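Local coordinates for protein mannan endo-1,4-beta-mannosidase (Mytilus edulis, PDB 2C0H) that hydrolyses internal beta-1,4-mannosidic linkages in the backbones of mannans, galactomannans and glucomannans, working as a monomeric secreted endo-acting glycoside hydrolase, at residues A[60-65]-A[105-110]. The protein carries 3 engineered substitutions. Sequence-based numbering, arbitrary orientation.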
# COMPACT_ATOMS: atom_id res chain seq x y z
N ASN A 60 9.88 -11.99 -1.77
CA ASN A 60 10.37 -11.51 -0.48
C ASN A 60 9.38 -10.62 0.26
O ASN A 60 9.72 -10.11 1.33
CB ASN A 60 11.71 -10.76 -0.64
CG ASN A 60 11.62 -9.54 -1.55
OD1 ASN A 60 10.59 -8.86 -1.64
ND2 ASN A 60 12.74 -9.22 -2.22
N SER A 61 8.18 -10.44 -0.27
CA SER A 61 7.21 -9.56 0.39
C SER A 61 5.77 -9.85 -0.01
O SER A 61 5.49 -10.28 -1.13
CB SER A 61 7.54 -8.09 0.14
OG SER A 61 7.86 -7.83 -1.20
N VAL A 62 4.86 -9.58 0.93
CA VAL A 62 3.43 -9.79 0.75
C VAL A 62 2.70 -8.54 1.26
O VAL A 62 3.05 -8.03 2.33
CB VAL A 62 2.91 -11.03 1.54
CG1 VAL A 62 1.42 -11.22 1.36
CG2 VAL A 62 3.62 -12.28 1.10
N ARG A 63 1.71 -8.08 0.50
CA ARG A 63 0.78 -7.02 0.92
C ARG A 63 -0.54 -7.68 1.36
O ARG A 63 -1.14 -8.48 0.63
CB ARG A 63 0.55 -6.02 -0.23
CG ARG A 63 -0.46 -4.89 -0.00
CD ARG A 63 -0.37 -3.87 -1.16
NE ARG A 63 -1.26 -2.70 -1.07
CZ ARG A 63 -2.33 -2.45 -1.83
NH1 ARG A 63 -2.72 -3.28 -2.79
NH2 ARG A 63 -3.02 -1.33 -1.64
N VAL A 64 -0.99 -7.33 2.56
CA VAL A 64 -2.22 -7.88 3.11
C VAL A 64 -3.12 -6.78 3.65
O VAL A 64 -2.62 -5.82 4.22
CB VAL A 64 -1.91 -8.91 4.21
CG1 VAL A 64 -1.29 -8.28 5.43
CG2 VAL A 64 -3.14 -9.69 4.61
N TRP A 65 -4.42 -6.89 3.45
CA TRP A 65 -5.39 -5.87 3.88
C TRP A 65 -5.93 -6.19 5.28
O TRP A 65 -6.27 -7.34 5.59
CB TRP A 65 -6.54 -5.74 2.87
CG TRP A 65 -6.16 -5.21 1.49
CD1 TRP A 65 -4.90 -5.00 0.98
CD2 TRP A 65 -7.07 -4.86 0.45
NE1 TRP A 65 -4.98 -4.53 -0.30
CE2 TRP A 65 -6.30 -4.45 -0.66
CE3 TRP A 65 -8.46 -4.87 0.35
CZ2 TRP A 65 -6.90 -4.03 -1.86
CZ3 TRP A 65 -9.05 -4.45 -0.84
CH2 TRP A 65 -8.27 -4.04 -1.92
N ILE A 105 10.24 -13.42 4.59
CA ILE A 105 9.31 -12.56 3.84
C ILE A 105 8.88 -11.37 4.69
O ILE A 105 8.61 -11.54 5.88
CB ILE A 105 8.11 -13.39 3.37
CG1 ILE A 105 8.58 -14.32 2.23
CG2 ILE A 105 6.99 -12.51 2.92
CD1 ILE A 105 7.54 -15.32 1.78
N LEU A 106 8.89 -10.18 4.08
CA LEU A 106 8.40 -8.94 4.71
C LEU A 106 6.92 -8.72 4.44
O LEU A 106 6.46 -8.84 3.29
CB LEU A 106 9.17 -7.74 4.18
CG LEU A 106 10.66 -7.65 4.51
CD1 LEU A 106 11.31 -6.57 3.66
CD2 LEU A 106 10.88 -7.36 6.01
N ILE A 107 6.19 -8.31 5.47
CA ILE A 107 4.77 -8.06 5.35
C ILE A 107 4.45 -6.56 5.35
O ILE A 107 4.96 -5.81 6.19
CB ILE A 107 3.99 -8.75 6.52
CG1 ILE A 107 4.30 -10.26 6.60
CG2 ILE A 107 2.50 -8.50 6.45
CD1 ILE A 107 4.05 -11.03 5.32
N PHE A 108 3.58 -6.15 4.44
CA PHE A 108 3.04 -4.79 4.40
C PHE A 108 1.54 -4.85 4.67
O PHE A 108 0.80 -5.46 3.91
CB PHE A 108 3.35 -4.12 3.06
CG PHE A 108 4.81 -3.89 2.86
CD1 PHE A 108 5.39 -2.67 3.20
CD2 PHE A 108 5.63 -4.91 2.40
CE1 PHE A 108 6.74 -2.47 3.06
CE2 PHE A 108 7.00 -4.71 2.27
CZ PHE A 108 7.54 -3.47 2.57
N PHE A 109 1.09 -4.24 5.76
CA PHE A 109 -0.32 -4.21 6.13
C PHE A 109 -1.02 -2.96 5.56
O PHE A 109 -0.55 -1.82 5.74
CB PHE A 109 -0.49 -4.22 7.65
CG PHE A 109 -0.14 -5.53 8.33
CD1 PHE A 109 -1.00 -6.61 8.25
CD2 PHE A 109 0.99 -5.64 9.11
CE1 PHE A 109 -0.72 -7.80 8.90
CE2 PHE A 109 1.29 -6.84 9.75
CZ PHE A 109 0.43 -7.91 9.66
N THR A 110 -2.14 -3.15 4.86
CA THR A 110 -2.93 -2.03 4.31
C THR A 110 -4.12 -1.77 5.22
O THR A 110 -4.96 -2.65 5.43
CB THR A 110 -3.43 -2.34 2.88
OG1 THR A 110 -2.31 -2.67 2.06
CG2 THR A 110 -4.11 -1.17 2.27
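Val64 CG1 meets the Phe109 ring obliquely, 3.3 Å from CD1, and also touches Ile107 CG2, which itself lies over the centre of that ring. Strands 61-65 and 106-110, parallel neighbours in this family 5 (beta/alpha)8 barrel, illustrate how such a pair sends apolar side chains, here Val62, Val64, Ile107 and Phe109, out to the helices and polar ones into the barrel. With CG1 between the backbone N and the carbonyl carbon (chi1 67°), this methyl of Val64 is turned onto Phe109. Farther back, Ile107 CD1 reaches to 3.9 Å from Val62 CB, and helices 40-56 and 89-102 cover the group. Five backbone hydrogen bonds join the strands, from Leu106 N to Asn60 O through to Thr110 N to Val64 O (2.8 Å). The opposite face, inside the barrel, carries Ser61 CB at the edge of the Phe108 ring and then turns polar. There Arg63, CG anti to the backbone N (chi1 176°), runs extended; NH1 salt-bridges Glu294, the probable nucleophile, and hydrogen-bonds Asn25, while NH2 salt-bridges Asp159 and hydrogen-bonds Asn162, a probable substrate binder. An alanine in place of Arg63 would probably leave Asp159 and Glu294 without their countercharge and the probable nucleophile less firmly positioned. Trp65, probably substrate-binding, lies beside Thr110, whose CG2 sits over one indole face; Trp65 NE1 stands 3.5 Å above the Arg63 guanidinium plane, offset toward the rim.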